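Local coordinates for VgrG protein (Vibrio cholerae, PDB 4DTH) that binds ATP and magnesium ions through its actin cross-linking domain and, as a toxin, probably uses ATP to link G-actin monomers covalently, at residues A[29-34]-A[164-168]; A[234-239]-A[318-323]. One frame throughout, in Å; residues are numbered along the deposited sequence.

Interaction 1. Residues A[29-34]-A[164-168]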
loop_
_atom_site.group_PDB
_atom_site.type_symbol
_atom_site.label_atom_id
_atom_site.label_comp_id
_atom_site.label_asym_id
_atom_site.label_seq_id
_atom_site.Cartn_x
_atom_site.Cartn_y
_atom_site.Cartn_z
ATOM N N ASN A 29 6.299 -0.564 -7.783
ATOM C CA ASN A 29 6.893 -1.281 -8.891
ATOM C C ASN A 29 8.275 -1.825 -8.532
ATOM O O ASN A 29 9.261 -1.078 -8.533
ATOM C CB ASN A 29 6.978 -0.258 -10.038
ATOM C CG ASN A 29 7.433 -0.752 -11.373
ATOM O OD1 ASN A 29 7.962 0.025 -12.179
ATOM N ND2 ASN A 29 7.183 -2.003 -11.660
ATOM N N GLU A 30 8.333 -3.133 -8.218
ATOM C CA GLU A 30 9.590 -3.789 -7.851
ATOM C C GLU A 30 10.384 -4.105 -9.115
ATOM O O GLU A 30 9.847 -4.661 -10.067
ATOM C CB GLU A 30 9.327 -5.047 -7.015
ATOM C CG GLU A 30 10.551 -5.608 -6.311
ATOM C CD GLU A 30 10.311 -6.927 -5.599
ATOM O OE1 GLU A 30 11.172 -7.313 -4.780
ATOM O OE2 GLU A 30 9.265 -7.569 -5.846
ATOM N N LEU A 31 11.648 -3.714 -9.137
ATOM C CA LEU A 31 12.497 -3.927 -10.309
ATOM C C LEU A 31 13.206 -5.273 -10.271
ATOM O O LEU A 31 13.529 -5.780 -9.194
ATOM C CB LEU A 31 13.542 -2.806 -10.424
ATOM C CG LEU A 31 13.046 -1.360 -10.495
ATOM C CD1 LEU A 31 14.197 -0.421 -10.606
ATOM C CD2 LEU A 31 12.066 -1.131 -11.667
ATOM N N ALA A 32 13.452 -5.852 -11.459
ATOM C CA ALA A 32 14.233 -7.080 -11.599
ATOM C C ALA A 32 15.535 -6.733 -12.302
ATOM O O ALA A 32 15.569 -5.818 -13.133
ATOM C CB ALA A 32 13.468 -8.117 -12.412
ATOM N N GLY A 33 16.594 -7.452 -11.951
ATOM C CA GLY A 33 17.897 -7.305 -12.587
ATOM C C GLY A 33 18.975 -6.655 -11.756
ATOM O O GLY A 33 20.128 -6.610 -12.192
ATOM N N LEU A 34 18.610 -6.102 -10.586
ATOM C CA LEU A 34 19.570 -5.430 -9.713
ATOM C C LEU A 34 19.132 -5.466 -8.263
ATOM O O LEU A 34 17.995 -5.849 -7.944
ATOM C CB LEU A 34 19.824 -3.957 -10.164
ATOM C CG LEU A 34 18.634 -2.971 -10.184
ATOM C CD1 LEU A 34 18.241 -2.513 -8.793
ATOM C CD2 LEU A 34 19.001 -1.712 -10.913
ATOM N N GLN A 164 22.376 -7.571 -17.781
ATOM C CA GLN A 164 20.933 -7.462 -17.558
ATOM C C GLN A 164 20.325 -6.160 -18.033
ATOM O O GLN A 164 20.922 -5.092 -17.876
ATOM C CB GLN A 164 20.572 -7.589 -16.060
ATOM C CG GLN A 164 20.724 -8.981 -15.485
ATOM C CD GLN A 164 22.039 -9.151 -14.771
ATOM O OE1 GLN A 164 23.088 -8.629 -15.185
ATOM N NE2 GLN A 164 22.016 -9.946 -13.710
ATOM N N THR A 165 19.093 -6.257 -18.535
ATOM C CA THR A 165 18.244 -5.112 -18.807
ATOM C C THR A 165 17.374 -5.041 -17.547
ATOM O O THR A 165 16.859 -6.076 -17.093
ATOM C CB THR A 165 17.417 -5.305 -20.085
ATOM O OG1 THR A 165 18.320 -5.374 -21.184
ATOM C CG2 THR A 165 16.421 -4.160 -20.321
ATOM N N ILE A 166 17.264 -3.849 -16.956
ATOM C CA ILE A 166 16.451 -3.641 -15.753
ATOM C C ILE A 166 14.999 -3.596 -16.190
ATOM O O ILE A 166 14.637 -2.825 -17.076
ATOM C CB ILE A 166 16.916 -2.410 -14.936
ATOM C CG1 ILE A 166 18.413 -2.550 -14.533
ATOM C CG2 ILE A 166 16.016 -2.168 -13.710
ATOM C CD1 ILE A 166 18.843 -3.928 -13.934
ATOM N N THR A 167 14.192 -4.494 -15.609
ATOM C CA THR A 167 12.817 -4.718 -16.021
ATOM C C THR A 167 11.779 -4.611 -14.918
ATOM O O THR A 167 12.100 -4.565 -13.737
ATOM C CB THR A 167 12.701 -6.092 -16.740
ATOM O OG1 THR A 167 13.101 -7.117 -15.822
ATOM C CG2 THR A 167 13.553 -6.163 -18.048
ATOM N N MET A 168 10.516 -4.589 -15.338
ATOM C CA MET A 168 9.350 -4.562 -14.452
ATOM C C MET A 168 8.336 -5.580 -14.971
ATOM O O MET A 168 8.358 -5.910 -16.164
ATOM C CB MET A 168 8.767 -3.146 -14.312
ATOM C CG MET A 168 8.822 -2.337 -15.566
ATOM S SD MET A 168 8.672 -0.573 -15.314
ATOM C CE MET A 168 10.367 -0.097 -14.985
#
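Two backbone hydrogen bonds form the heart of this contact: Ala32 N donates to Thr167 O (2.9 Å) and Thr167 N to Ala32 O (3.1 Å), both nearly straight. They make Ala32 and Thr167 the hydrogen-bonded pair of a single antiparallel beta bridge, by which the long loop between strands 150-153 and 173-180 is tied alongside the chain that follows strand 24-30. Two CA-H...O contacts, Leu31 CA to Thr167 O and Ile166 CA to Ala32 O, each 3.5 Å, share the same carbonyl acceptors. Beside the bridge, Leu31 and Gly33 hydrogen-bond through the backbone to Val89 and Gly154. With phi at 109°, Gly33 has a backbone that a side chain would strain, and a CB would collide with Ile166 CD1, so glycine fits here.

Packing lies mainly on one side of the bridge, where the branched Ile166 fills the space between Leu31 and Leu34: its CG2 lies 4.0 Å from Leu31 CD1 and its CD1 3.7 Å from Leu34 CD2. Phe118 of helix 101-124 touches all three side chains and closes this apolar layer. Flexible Met168 rises on the same side as Leu31, while the small Ala32, near the surface, leaves room for the Thr167 hydroxyl, Ala32 CB to Thr167 OG1 being 3.6 Å. Glu30 turns away from the loop, its carboxylate bonding Thr88. At the far end of the patch, Met168 CE rests 3.9 Å from Leu31 CD2.

Interaction 2. Residues A[234-239]-A[318-323]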
loop_
_atom_site.group_PDB
_atom_site.type_symbol
_atom_site.label_atom_id
_atom_site.label_comp_id
_atom_site.label_asym_id
_atom_site.label_seq_id
_atom_site.Cartn_x
_atom_site.Cartn_y
_atom_site.Cartn_z
ATOM N N ILE A 234 -15.208 -5.602 6.891
ATOM C CA ILE A 234 -13.811 -5.692 7.333
ATOM C C ILE A 234 -13.688 -6.558 8.591
ATOM O O ILE A 234 -12.807 -7.415 8.650
ATOM C CB ILE A 234 -13.178 -4.290 7.516
ATOM C CG1 ILE A 234 -12.954 -3.631 6.136
ATOM C CG2 ILE A 234 -11.844 -4.374 8.326
ATOM C CD1 ILE A 234 -12.402 -2.232 6.179
ATOM N N TYR A 235 -14.562 -6.321 9.594
ATOM C CA TYR A 235 -14.521 -7.077 10.853
ATOM C C TYR A 235 -14.754 -8.569 10.608
ATOM O O TYR A 235 -14.017 -9.393 11.149
ATOM C CB TYR A 235 -15.557 -6.547 11.864
ATOM C CG TYR A 235 -15.226 -5.242 12.565
ATOM C CD1 TYR A 235 -14.569 -4.208 11.896
ATOM C CD2 TYR A 235 -15.684 -4.990 13.854
ATOM C CE1 TYR A 235 -14.352 -2.972 12.508
ATOM C CE2 TYR A 235 -15.457 -3.767 14.480
ATOM C CZ TYR A 235 -14.819 -2.751 13.794
ATOM O OH TYR A 235 -14.583 -1.565 14.439
ATOM N N LEU A 236 -15.762 -8.910 9.769
ATOM C CA LEU A 236 -16.090 -10.297 9.436
ATOM C C LEU A 236 -14.964 -10.969 8.658
ATOM O O LEU A 236 -14.623 -12.110 8.963
ATOM C CB LEU A 236 -17.423 -10.404 8.667
ATOM C CG LEU A 236 -18.694 -10.035 9.438
ATOM C CD1 LEU A 236 -19.923 -10.187 8.536
ATOM C CD2 LEU A 236 -18.856 -10.873 10.712
ATOM N N LYS A 237 -14.366 -10.258 7.680
ATOM C CA LYS A 237 -13.235 -10.785 6.912
ATOM C C LYS A 237 -12.017 -11.035 7.818
ATOM O O LYS A 237 -11.340 -12.057 7.659
ATOM C CB LYS A 237 -12.873 -9.868 5.727
ATOM C CG LYS A 237 -11.750 -10.413 4.832
ATOM C CD LYS A 237 -12.150 -11.681 4.075
ATOM C CE LYS A 237 -11.088 -12.067 3.078
ATOM N NZ LYS A 237 -11.527 -13.250 2.298
ATOM N N THR A 238 -11.755 -10.110 8.774
ATOM C CA THR A 238 -10.634 -10.261 9.712
ATOM C C THR A 238 -10.834 -11.538 10.543
ATOM O O THR A 238 -9.893 -12.320 10.699
ATOM C CB THR A 238 -10.435 -8.997 10.551
ATOM O OG1 THR A 238 -10.184 -7.904 9.665
ATOM C CG2 THR A 238 -9.246 -9.124 11.514
ATOM N N ALA A 239 -12.066 -11.759 11.044
ATOM C CA ALA A 239 -12.396 -12.952 11.813
ATOM C C ALA A 239 -12.217 -14.213 10.947
ATOM O O ALA A 239 -11.597 -15.181 11.399
ATOM C CB ALA A 239 -13.815 -12.852 12.350
ATOM N N VAL A 318 -11.864 -9.253 17.903
ATOM C CA VAL A 318 -11.838 -8.532 16.621
ATOM C C VAL A 318 -12.492 -7.155 16.834
ATOM O O VAL A 318 -11.923 -6.144 16.423
ATOM C CB VAL A 318 -12.511 -9.338 15.463
ATOM C CG1 VAL A 318 -12.748 -8.456 14.231
ATOM C CG2 VAL A 318 -11.673 -10.567 15.085
ATOM N N PHE A 319 -13.667 -7.124 17.496
ATOM C CA PHE A 319 -14.369 -5.868 17.770
ATOM C C PHE A 319 -13.480 -4.889 18.547
ATOM O O PHE A 319 -13.286 -3.773 18.072
ATOM C CB PHE A 319 -15.720 -6.115 18.477
ATOM C CG PHE A 319 -16.551 -4.859 18.620
ATOM C CD1 PHE A 319 -16.384 -4.015 19.714
ATOM C CD2 PHE A 319 -17.476 -4.499 17.641
ATOM C CE1 PHE A 319 -17.127 -2.832 19.827
ATOM C CE2 PHE A 319 -18.226 -3.321 17.762
ATOM C CZ PHE A 319 -18.046 -2.499 18.856
ATOM N N GLN A 320 -12.888 -5.317 19.687
ATOM C CA GLN A 320 -12.006 -4.479 20.516
ATOM C C GLN A 320 -10.758 -4.030 19.756
ATOM O O GLN A 320 -10.360 -2.867 19.860
ATOM C CB GLN A 320 -11.599 -5.209 21.816
ATOM C CG GLN A 320 -10.931 -4.283 22.858
ATOM C CD GLN A 320 -10.132 -4.985 23.942
ATOM O OE1 GLN A 320 -9.877 -6.194 23.902
ATOM N NE2 GLN A 320 -9.680 -4.219 24.927
ATOM N N TYR A 321 -10.138 -4.954 18.993
ATOM C CA TYR A 321 -8.952 -4.665 18.215
ATOM C C TYR A 321 -9.178 -3.440 17.319
ATOM O O TYR A 321 -8.388 -2.502 17.361
ATOM C CB TYR A 321 -8.550 -5.886 17.370
ATOM C CG TYR A 321 -7.366 -5.617 16.473
ATOM C CD1 TYR A 321 -6.069 -5.603 16.982
ATOM C CD2 TYR A 321 -7.538 -5.377 15.110
ATOM C CE1 TYR A 321 -4.973 -5.345 16.161
ATOM C CE2 TYR A 321 -6.450 -5.117 14.279
ATOM C CZ TYR A 321 -5.169 -5.106 14.809
ATOM O OH TYR A 321 -4.099 -4.863 13.999
ATOM N N PHE A 322 -10.257 -3.458 16.529
ATOM C CA PHE A 322 -10.550 -2.351 15.627
ATOM C C PHE A 322 -11.016 -1.080 16.333
ATOM O O PHE A 322 -10.760 0.013 15.831
ATOM C CB PHE A 322 -11.494 -2.787 14.505
ATOM C CG PHE A 322 -10.808 -3.676 13.492
ATOM C CD1 PHE A 322 -9.673 -3.238 12.813
ATOM C CD2 PHE A 322 -11.290 -4.953 13.224
ATOM C CE1 PHE A 322 -9.023 -4.062 11.884
ATOM C CE2 PHE A 322 -10.642 -5.780 12.295
ATOM C CZ PHE A 322 -9.518 -5.323 11.626
ATOM N N GLN A 323 -11.689 -1.232 17.481
ATOM C CA GLN A 323 -12.197 -0.127 18.295
ATOM C C GLN A 323 -11.042 0.709 18.894
ATOM O O GLN A 323 -11.131 1.937 18.892
ATOM C CB GLN A 323 -13.140 -0.685 19.377
ATOM C CG GLN A 323 -13.447 0.248 20.541
ATOM C CD GLN A 323 -14.258 -0.490 21.571
ATOM O OE1 GLN A 323 -13.720 -1.163 22.456
ATOM N NE2 GLN A 323 -15.577 -0.418 21.441
#
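Helices 221-245 and 312-323 pack here as a steeply crossed pair in the helical part of the actin cross-linking domain, with segment axes 10.2 Å apart and their directions at 123°. The main bump is Tyr235. Its flat ring enters the hollow made by Val318, Phe319 and Phe322, one turn of the opposing helix: Phe322 covers one face in an offset stack (centroids 4.9 Å apart, planes at 27°), and Phe319 CD2 meets the edge, 3.8 Å from Tyr235 CE2. A long, flat side chain suits this slot, since the ring fills the gap between the helices and Tyr235 OH ends 3.3 Å from Phe322 CB.

In return, Phe322 projects toward helix 221-245. Ile234 CG2 lies over a face of its ring, 4.1 Å from Phe322 CZ, and Thr238 sits at the edge. That threonine is compact enough for the ring tip, and Thr238 OG1 donates to Ile234 O (2.9 Å) in its own helix. Val318 is a smaller bump, held between Tyr235 and Ala239, whose short side chain leaves it room. Met299 and Ile302 of helix 292-307 also touch Tyr235. Closest in this smaller fit, Val318 CG1 lies 3.5 Å from Tyr235 O.

Overall arrangement
The two contacts lie on opposite sides of the chain's centre, their own centres about 38 Å apart, and share no secondary-structure element. Interaction 1 belongs to the sheet region and is only partly buried: main-chain polar groups set its register, and apolar side chains seal the side next to helix 101-124, leaving Ala32 exposed. Interaction 2 is a buried joint between two helices whose backbones are already satisfied internally, so aromatic and aliphatic shape does the work. ATP and magnesium are bound in the same domain. The side chain of Glu30 lies about 9 Å from a magnesium ion and the side chain of Phe322 about 13 Å from ATP; both contacts are structural packing.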